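Local coordinates for glycerate dehydrogenase/glyoxylate reductase (Thermus thermophilus, PDB 2CUK), which probably reduces glyoxylate and hydroxypyruvate with NAD(P)H, as a member of the D-isomer specific 2-hydroxyacid dehydrogenase family, at residues L140-Q143 and G144-L147; N227-R230 and G231-D235; E295-L298 and A299-G303. All blocks are in the same frame, centred on the assembly; numbering follows the deposited sequence.

Contact 1 (L140-Q143 and G144-L147)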
ATOM      1  N   LEU A 140       2.251   4.097 -12.374  1.00 18.59           N
ATOM      2  CA  LEU A 140       2.020   2.993 -13.294  1.00 21.16           C
ATOM      3  C   LEU A 140       0.740   2.236 -12.983  1.00 22.88           C
ATOM      4  O   LEU A 140       0.546   1.781 -11.855  1.00 22.25           O
ATOM      5  CB  LEU A 140       3.176   1.991 -13.229  1.00 23.37           C
ATOM      6  CG  LEU A 140       4.597   2.446 -13.539  1.00 26.29           C
ATOM      7  CD1 LEU A 140       5.527   1.245 -13.419  1.00 27.90           C
ATOM      8  CD2 LEU A 140       4.665   3.041 -14.934  1.00 27.33           C
ATOM      9  N   ASP A 141      -0.134   2.108 -13.978  1.00 22.80           N
ATOM     10  CA  ASP A 141      -1.357   1.334 -13.809  1.00 23.71           C
ATOM     11  C   ASP A 141      -0.851  -0.107 -13.809  1.00 24.58           C
ATOM     12  O   ASP A 141      -0.044  -0.478 -14.662  1.00 24.06           O
ATOM     13  CB  ASP A 141      -2.304   1.553 -14.991  1.00 24.66           C
ATOM     14  CG  ASP A 141      -2.990   2.903 -14.947  1.00 24.74           C
ATOM     15  OD1 ASP A 141      -3.855   3.102 -14.070  1.00 27.65           O
ATOM     16  OD2 ASP A 141      -2.665   3.768 -15.782  1.00 26.95           O
ATOM     17  N   LEU A 142      -1.316  -0.918 -12.865  1.00 24.54           N
ATOM     18  CA  LEU A 142      -0.861  -2.303 -12.760  1.00 23.89           C
ATOM     19  C   LEU A 142      -1.556  -3.301 -13.678  1.00 23.26           C
ATOM     20  O   LEU A 142      -1.004  -4.353 -13.985  1.00 21.09           O
ATOM     21  CB  LEU A 142      -1.002  -2.781 -11.312  1.00 25.25           C
ATOM     22  CG  LEU A 142      -0.203  -1.995 -10.269  1.00 24.49           C
ATOM     23  CD1 LEU A 142      -0.475  -2.568  -8.877  1.00 23.64           C
ATOM     24  CD2 LEU A 142       1.276  -2.067 -10.600  1.00 22.85           C
ATOM     25  N   GLN A 143      -2.765  -2.971 -14.112  1.00 23.69           N
ATOM     26  CA  GLN A 143      -3.540  -3.859 -14.969  1.00 23.54           C
ATOM     27  C   GLN A 143      -2.810  -4.286 -16.243  1.00 23.52           C
ATOM     28  O   GLN A 143      -2.393  -3.453 -17.046  1.00 23.79           O
ATOM     29  CB  GLN A 143      -4.873  -3.195 -15.316  1.00 25.00           C
ATOM     30  CG  GLN A 143      -5.784  -2.974 -14.100  1.00 28.00           C
ATOM     31  CD  GLN A 143      -5.123  -2.153 -12.996  1.00 29.89           C
ATOM     32  OE1 GLN A 143      -4.712  -1.013 -13.213  1.00 29.41           O
ATOM     33  NE2 GLN A 143      -5.023  -2.734 -11.803  1.00 31.31           N
ATOM     34  N   GLY A 144      -2.654  -5.595 -16.411  1.00 21.85           N
ATOM     35  CA  GLY A 144      -1.987  -6.118 -17.587  1.00 22.82           C
ATOM     36  C   GLY A 144      -0.483  -6.266 -17.452  1.00 23.33           C
ATOM     37  O   GLY A 144       0.142  -6.933 -18.273  1.00 24.49           O
ATOM     38  N   LEU A 145       0.110  -5.645 -16.434  1.00 20.05           N
ATOM     39  CA  LEU A 145       1.551  -5.750 -16.238  1.00 19.35           C
ATOM     40  C   LEU A 145       1.924  -7.126 -15.712  1.00 18.93           C
ATOM     41  O   LEU A 145       1.106  -7.817 -15.098  1.00 17.54           O
ATOM     42  CB  LEU A 145       2.054  -4.676 -15.268  1.00 20.96           C
ATOM     43  CG  LEU A 145       2.264  -3.269 -15.841  1.00 22.11           C
ATOM     44  CD1 LEU A 145       0.956  -2.721 -16.384  1.00 26.48           C
ATOM     45  CD2 LEU A 145       2.810  -2.363 -14.753  1.00 25.18           C
ATOM     46  N   THR A 146       3.170  -7.515 -15.951  1.00 16.43           N
ATOM     47  CA  THR A 146       3.652  -8.814 -15.513  1.00 16.62           C
ATOM     48  C   THR A 146       4.530  -8.776 -14.271  1.00 16.39           C
ATOM     49  O   THR A 146       5.545  -8.073 -14.223  1.00 14.32           O
ATOM     50  CB  THR A 146       4.440  -9.519 -16.639  1.00 17.09           C
ATOM     51  OG1 THR A 146       3.553  -9.805 -17.728  1.00 14.43           O
ATOM     52  CG2 THR A 146       5.059 -10.815 -16.133  1.00 18.29           C
ATOM     53  N   LEU A 147       4.126  -9.541 -13.265  1.00 15.18           N
ATOM     54  CA  LEU A 147       4.890  -9.644 -12.034  1.00 15.06           C
ATOM     55  C   LEU A 147       5.713 -10.921 -12.131  1.00 14.94           C
ATOM     56  O   LEU A 147       5.172 -12.004 -12.363  1.00 16.45           O
ATOM     57  CB  LEU A 147       3.963  -9.732 -10.819  1.00 14.03           C
ATOM     58  CG  LEU A 147       4.648 -10.081  -9.494  1.00 15.78           C
ATOM     59  CD1 LEU A 147       5.584  -8.952  -9.081  1.00 17.03           C
ATOM     60  CD2 LEU A 147       3.579 -10.312  -8.416  1.00 14.61           C
TER
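Leu-145 folds back over the peptides that precede it, and its side chain carries most of this contact. CD1 lies only 3.0 Å from Asp-141 O, a tight approach for a methyl carbon, while CD2 sits 3.4 Å from the same oxygen; a forked leucine suits the place because both its methyls reach one carbonyl. CB rests 3.3 Å from Leu-142 O. CG stands beside the backbone N of Leu-145, anti to the carbonyl carbon (chi1 -80°), which brings the fork onto Asp-141 O. The backbone forms a type II turn from Leu-142 to Leu-145, closed by Leu-145 N bonding Leu-142 O at 3.0 Å. Gly-144 fills the third position with positive phi (89°), where a beta carbon would collide with Gln-143 O. With an alanine at Leu-145 the turn bond could remain, but losing the methyls on Asp-141 O is likely to open a gap beside that carbonyl. The amide of Gln-143 is bonded outside the turn, NE2 to Phe-166 O and to Asp-104 OD2 of the second subunit; Asp-141 bonds Thr-285 of that subunit. The turn thus leads into strand 146-150 at the dimer interface, with Leu-142 packed on helix 99-114 and Leu-147 on helix 154-165.

Contact 2 (N227-R230 and G231-D235)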
ATOM      1  N   ASN A 227      12.134  -6.220  -2.911  1.00 14.62           N
ATOM      2  CA  ASN A 227      12.872  -7.194  -2.113  1.00 14.91           C
ATOM      3  C   ASN A 227      12.478  -7.138  -0.645  1.00 15.57           C
ATOM      4  O   ASN A 227      12.828  -6.199   0.071  1.00 15.33           O
ATOM      5  CB  ASN A 227      14.387  -6.992  -2.241  1.00 15.17           C
ATOM      6  CG  ASN A 227      15.181  -8.060  -1.497  1.00 15.63           C
ATOM      7  OD1 ASN A 227      14.675  -9.155  -1.238  1.00 16.41           O
ATOM      8  ND2 ASN A 227      16.429  -7.753  -1.162  1.00 18.63           N
ATOM      9  N   THR A 228      11.730  -8.144  -0.204  1.00 17.52           N
ATOM     10  CA  THR A 228      11.311  -8.230   1.189  1.00 17.33           C
ATOM     11  C   THR A 228      11.890  -9.513   1.794  1.00 19.13           C
ATOM     12  O   THR A 228      11.509  -9.918   2.894  1.00 18.24           O
ATOM     13  CB  THR A 228       9.773  -8.257   1.320  1.00 17.28           C
ATOM     14  OG1 THR A 228       9.242  -9.371   0.588  1.00 17.02           O
ATOM     15  CG2 THR A 228       9.169  -6.958   0.783  1.00 14.88           C
ATOM     16  N   ALA A 229      12.822 -10.134   1.070  1.00 19.47           N
ATOM     17  CA  ALA A 229      13.464 -11.379   1.506  1.00 20.20           C
ATOM     18  C   ALA A 229      14.760 -11.172   2.296  1.00 21.23           C
ATOM     19  O   ALA A 229      14.736 -11.081   3.520  1.00 20.68           O
ATOM     20  CB  ALA A 229      13.732 -12.273   0.294  1.00 22.17           C
ATOM     21  N   ARG A 230      15.893 -11.114   1.600  1.00 21.05           N
ATOM     22  CA  ARG A 230      17.185 -10.916   2.259  1.00 21.58           C
ATOM     23  C   ARG A 230      17.962  -9.813   1.550  1.00 20.32           C
ATOM     24  O   ARG A 230      18.100  -9.829   0.330  1.00 20.89           O
ATOM     25  CB  ARG A 230      18.008 -12.211   2.250  1.00 22.55           C
ATOM     26  CG  ARG A 230      17.388 -13.379   3.010  1.00 25.43           C
ATOM     27  CD  ARG A 230      17.237 -13.068   4.494  1.00 29.59           C
ATOM     28  NE  ARG A 230      18.521 -12.845   5.157  1.00 32.07           N
ATOM     29  CZ  ARG A 230      19.374 -13.811   5.490  1.00 33.48           C
ATOM     30  NH1 ARG A 230      19.085 -15.077   5.222  1.00 33.50           N
ATOM     31  NH2 ARG A 230      20.516 -13.513   6.095  1.00 35.89           N
ATOM     32  N   GLY A 231      18.475  -8.861   2.322  1.00 19.89           N
ATOM     33  CA  GLY A 231      19.216  -7.756   1.742  1.00 20.58           C
ATOM     34  C   GLY A 231      20.344  -8.129   0.797  1.00 22.18           C
ATOM     35  O   GLY A 231      20.489  -7.519  -0.265  1.00 20.96           O
ATOM     36  N   ALA A 232      21.127  -9.142   1.166  1.00 20.35           N
ATOM     37  CA  ALA A 232      22.271  -9.582   0.366  1.00 20.58           C
ATOM     38  C   ALA A 232      21.953 -10.160  -1.013  1.00 19.71           C
ATOM     39  O   ALA A 232      22.869 -10.463  -1.786  1.00 20.60           O
ATOM     40  CB  ALA A 232      23.112 -10.589   1.170  1.00 20.19           C
ATOM     41  N   LEU A 233      20.673 -10.323  -1.328  1.00 19.83           N
ATOM     42  CA  LEU A 233      20.286 -10.855  -2.636  1.00 19.94           C
ATOM     43  C   LEU A 233      20.496  -9.789  -3.716  1.00 20.28           C
ATOM     44  O   LEU A 233      20.505 -10.087  -4.916  1.00 19.08           O
ATOM     45  CB  LEU A 233      18.810 -11.267  -2.635  1.00 19.10           C
ATOM     46  CG  LEU A 233      18.357 -12.412  -1.724  1.00 21.95           C
ATOM     47  CD1 LEU A 233      16.838 -12.553  -1.807  1.00 19.30           C
ATOM     48  CD2 LEU A 233      19.044 -13.707  -2.141  1.00 20.47           C
ATOM     49  N   VAL A 234      20.664  -8.548  -3.273  1.00 20.22           N
ATOM     50  CA  VAL A 234      20.834  -7.413  -4.175  1.00 19.51           C
ATOM     51  C   VAL A 234      22.144  -6.666  -3.963  1.00 20.04           C
ATOM     52  O   VAL A 234      22.558  -6.443  -2.825  1.00 19.97           O
ATOM     53  CB  VAL A 234      19.689  -6.383  -3.975  1.00 18.50           C
ATOM     54  CG1 VAL A 234      19.875  -5.205  -4.922  1.00 19.32           C
ATOM     55  CG2 VAL A 234      18.339  -7.044  -4.193  1.00 18.77           C
ATOM     56  N   ASP A 235      22.787  -6.275  -5.062  1.00 21.26           N
ATOM     57  CA  ASP A 235      24.019  -5.491  -4.993  1.00 20.81           C
ATOM     58  C   ASP A 235      23.522  -4.062  -4.818  1.00 20.42           C
ATOM     59  O   ASP A 235      23.164  -3.400  -5.792  1.00 17.44           O
ATOM     60  CB  ASP A 235      24.806  -5.582  -6.301  1.00 22.61           C
ATOM     61  CG  ASP A 235      26.080  -4.748  -6.274  1.00 24.39           C
ATOM     62  OD1 ASP A 235      26.070  -3.651  -5.681  1.00 25.75           O
ATOM     63  OD2 ASP A 235      27.095  -5.183  -6.857  1.00 28.36           O
TER
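Arg-230 O is gripped by two donors, Leu-233 N and Asn-227 ND2, which reach it from opposite faces of its carbonyl plane. The backbone bond from Leu-233 N to Arg-230 O is 3.1 Å and nearly straight (163°); it closes the short 3-10 turn 231-233. The amide bond from Asn-227 ND2 to Arg-230 O is also 3.1 Å and straighter still (178°), with the oxygen lying in the plane of the amide. Asn-227 uses its other end too: OD1 accepts from Ala-229 N at 3.1 Å, forming an Asx turn. With an acceptor and a donor on one flat group, asparagine suits this place, where the two bonds fix the rotation of its amide and shape the bend from 227 to 230. Its CG is anti to the backbone N (chi1 -176°), which carries the amide across to Arg-230 O, and ND2 also lies 3.7 Å from Val-234 CG2.

Leu-233 crosses the asparagine at about a right angle. Its apolar contacts are CD1 with Ala-229 CB at 3.8 Å and CG with Arg-230 CB at 4.0 Å; CG also packs on the gripped oxygen, 3.3 Å from Arg-230 O. Arg-230 N is buried without a partner in the model. The run Asn-Thr-Ala-Arg-Gly fits the family signature, whose arginine in well-studied relatives holds the substrate carboxylate. The turn leaves the end of strand 224-227: Val-234 and Asn-227 both touch Leu-199 of strand 196-199, Thr-228 meets helix 99-114, and Asp-235 N-caps helix 236-243.

Contact 3 (E295-L298 and A299-G303)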
ATOM      1  N   GLU A 295       5.150 -22.635  22.447  1.00 27.97           N
ATOM      2  CA  GLU A 295       4.669 -24.007  22.316  1.00 30.34           C
ATOM      3  C   GLU A 295       5.845 -24.961  22.118  1.00 30.21           C
ATOM      4  O   GLU A 295       5.985 -25.952  22.840  1.00 29.93           O
ATOM      5  CB  GLU A 295       3.713 -24.124  21.127  1.00 31.41           C
ATOM      6  CG  GLU A 295       3.151 -25.523  20.918  1.00 37.95           C
ATOM      7  CD  GLU A 295       2.326 -26.009  22.100  1.00 41.45           C
ATOM      8  OE1 GLU A 295       1.326 -25.341  22.439  1.00 45.26           O
ATOM      9  OE2 GLU A 295       2.676 -27.057  22.690  1.00 42.19           O
ATOM     10  N   ASN A 296       6.688 -24.658  21.134  1.00 28.95           N
ATOM     11  CA  ASN A 296       7.855 -25.483  20.849  1.00 29.55           C
ATOM     12  C   ASN A 296       8.752 -25.647  22.078  1.00 29.78           C
ATOM     13  O   ASN A 296       9.172 -26.758  22.401  1.00 30.83           O
ATOM     14  CB  ASN A 296       8.661 -24.875  19.693  1.00 28.88           C
ATOM     15  CG  ASN A 296       8.092 -25.235  18.329  1.00 29.47           C
ATOM     16  OD1 ASN A 296       8.273 -26.355  17.841  1.00 28.82           O
ATOM     17  ND2 ASN A 296       7.390 -24.290  17.711  1.00 29.89           N
ATOM     18  N   LEU A 297       9.040 -24.545  22.764  1.00 29.07           N
ATOM     19  CA  LEU A 297       9.895 -24.602  23.944  1.00 31.01           C
ATOM     20  C   LEU A 297       9.286 -25.474  25.041  1.00 31.94           C
ATOM     21  O   LEU A 297       9.959 -26.353  25.576  1.00 33.26           O
ATOM     22  CB  LEU A 297      10.175 -23.190  24.476  1.00 29.83           C
ATOM     23  CG  LEU A 297      11.126 -23.070  25.674  1.00 29.88           C
ATOM     24  CD1 LEU A 297      11.841 -21.733  25.636  1.00 30.94           C
ATOM     25  CD2 LEU A 297      10.355 -23.234  26.975  1.00 30.57           C
ATOM     26  N   LEU A 298       8.019 -25.240  25.375  1.00 32.22           N
ATOM     27  CA  LEU A 298       7.362 -26.038  26.406  1.00 33.00           C
ATOM     28  C   LEU A 298       7.349 -27.510  26.018  1.00 32.91           C
ATOM     29  O   LEU A 298       7.573 -28.383  26.856  1.00 32.26           O
ATOM     30  CB  LEU A 298       5.924 -25.560  26.638  1.00 34.60           C
ATOM     31  CG  LEU A 298       5.745 -24.352  27.563  1.00 36.98           C
ATOM     32  CD1 LEU A 298       4.277 -23.959  27.623  1.00 36.97           C
ATOM     33  CD2 LEU A 298       6.256 -24.699  28.952  1.00 37.78           C
ATOM     34  N   ALA A 299       7.084 -27.781  24.744  1.00 33.35           N
ATOM     35  CA  ALA A 299       7.045 -29.153  24.249  1.00 33.48           C
ATOM     36  C   ALA A 299       8.329 -29.899  24.605  1.00 33.53           C
ATOM     37  O   ALA A 299       8.283 -30.989  25.174  1.00 33.32           O
ATOM     38  CB  ALA A 299       6.840 -29.160  22.741  1.00 33.38           C
ATOM     39  N   VAL A 300       9.471 -29.306  24.270  1.00 32.43           N
ATOM     40  CA  VAL A 300      10.756 -29.932  24.552  1.00 31.97           C
ATOM     41  C   VAL A 300      11.001 -30.084  26.053  1.00 32.65           C
ATOM     42  O   VAL A 300      11.528 -31.102  26.495  1.00 32.49           O
ATOM     43  CB  VAL A 300      11.924 -29.132  23.933  1.00 30.74           C
ATOM     44  CG1 VAL A 300      13.253 -29.790  24.282  1.00 31.34           C
ATOM     45  CG2 VAL A 300      11.762 -29.060  22.427  1.00 30.48           C
ATOM     46  N   LEU A 301      10.616 -29.081  26.836  1.00 33.69           N
ATOM     47  CA  LEU A 301      10.821 -29.149  28.279  1.00 35.29           C
ATOM     48  C   LEU A 301       9.916 -30.174  28.955  1.00 37.16           C
ATOM     49  O   LEU A 301      10.192 -30.609  30.071  1.00 38.65           O
ATOM     50  CB  LEU A 301      10.610 -27.776  28.920  1.00 34.29           C
ATOM     51  CG  LEU A 301      11.576 -26.662  28.507  1.00 33.69           C
ATOM     52  CD1 LEU A 301      11.330 -25.442  29.384  1.00 35.01           C
ATOM     53  CD2 LEU A 301      13.020 -27.130  28.652  1.00 34.87           C
ATOM     54  N   GLU A 302       8.835 -30.555  28.283  1.00 38.51           N
ATOM     55  CA  GLU A 302       7.913 -31.540  28.839  1.00 40.41           C
ATOM     56  C   GLU A 302       8.203 -32.921  28.263  1.00 40.18           C
ATOM     57  O   GLU A 302       7.364 -33.818  28.316  1.00 41.34           O
ATOM     58  CB  GLU A 302       6.461 -31.143  28.548  1.00 41.39           C
ATOM     59  CG  GLU A 302       5.972 -29.947  29.362  1.00 45.84           C
ATOM     60  CD  GLU A 302       4.517 -29.601  29.093  1.00 48.43           C
ATOM     61  OE1 GLU A 302       3.662 -30.506  29.186  1.00 49.95           O
ATOM     62  OE2 GLU A 302       4.226 -28.422  28.796  1.00 51.07           O
ATOM     63  N   GLY A 303       9.400 -33.080  27.711  1.00 39.96           N
ATOM     64  CA  GLY A 303       9.788 -34.353  27.137  1.00 41.12           C
ATOM     65  C   GLY A 303       8.959 -34.757  25.934  1.00 41.61           C
ATOM     66  O   GLY A 303       8.869 -35.941  25.612  1.00 41.90           O
TER
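Leu-301 lies one helical turn beyond Leu-297, and its side chain reaches back to that residue. CB sits 3.7 Å from both Leu-297 O and Leu-298 O. CG comes closer to Leu-297 O, at 3.4 Å, since it stands beside the backbone N and opposite the carbonyl carbon (chi1 -64°). CD1 then meets Leu-297 CD2 at 3.4 Å, tighter than ordinary van der Waals contact, as the two leucines cross obliquely. Leu-297 CD2 reaches the meeting point although its own CB points away. Flexible, branched leucines suit this spacing because their methyls can bridge a turn and still face the core.

The backbone of this stretch is regular helix. Ala-299 N bonds Glu-295 O at 2.9 Å, and the small CB of Ala-299 settles against the backbone O atoms of Glu-295 (3.3 Å) and Asn-296. Leu-301 N bonds Leu-297 O in the same way. The pattern fades at Glu-302, whose N bonds Leu-298 O weakly and also bonds Ala-299 O, the shorter-range pattern of a helix end, while its CB and CG lie over Leu-298 O. Gly-303, able to adopt positive phi, is the C-prime residue of a Schellman motif: its N bonds Val-300 O, and Arg-304 N bonds Ala-299 O.

The carboxylates of Glu-295 and Glu-302 stand 6.4 Å apart, OE2 to OE2, and their mutual repulsion is probably eased by arginines: Glu-302 salt-bridges Arg-304, and Glu-295 salt-bridges Arg-16. Helix 283-301 ends packed against its domain, Leu-297 and Leu-298 meeting Leu-17 of helix 15-19, and Leu-297 and Val-300 lying on strand 68-70.

How the contacts relate
Followed from the N terminus, the three contacts come in series; none encloses or crosses another, and each closes a short local turn. Contact 1 shapes the entry to strand 146-150, and contact 2 the exit from strand 224-227, so both serve the six-stranded parallel sheet of the Rossmann-type NAD-binding domain; their centres are 23 Å apart. Contact 3 terminates helix 283-301, through which the chain has returned to pack on the five-stranded sheet of the other domain. It lies about 47 Å from contact 1, centre to centre, on the opposite side of the chain's centre. Contact 1 alone reaches the second subunit.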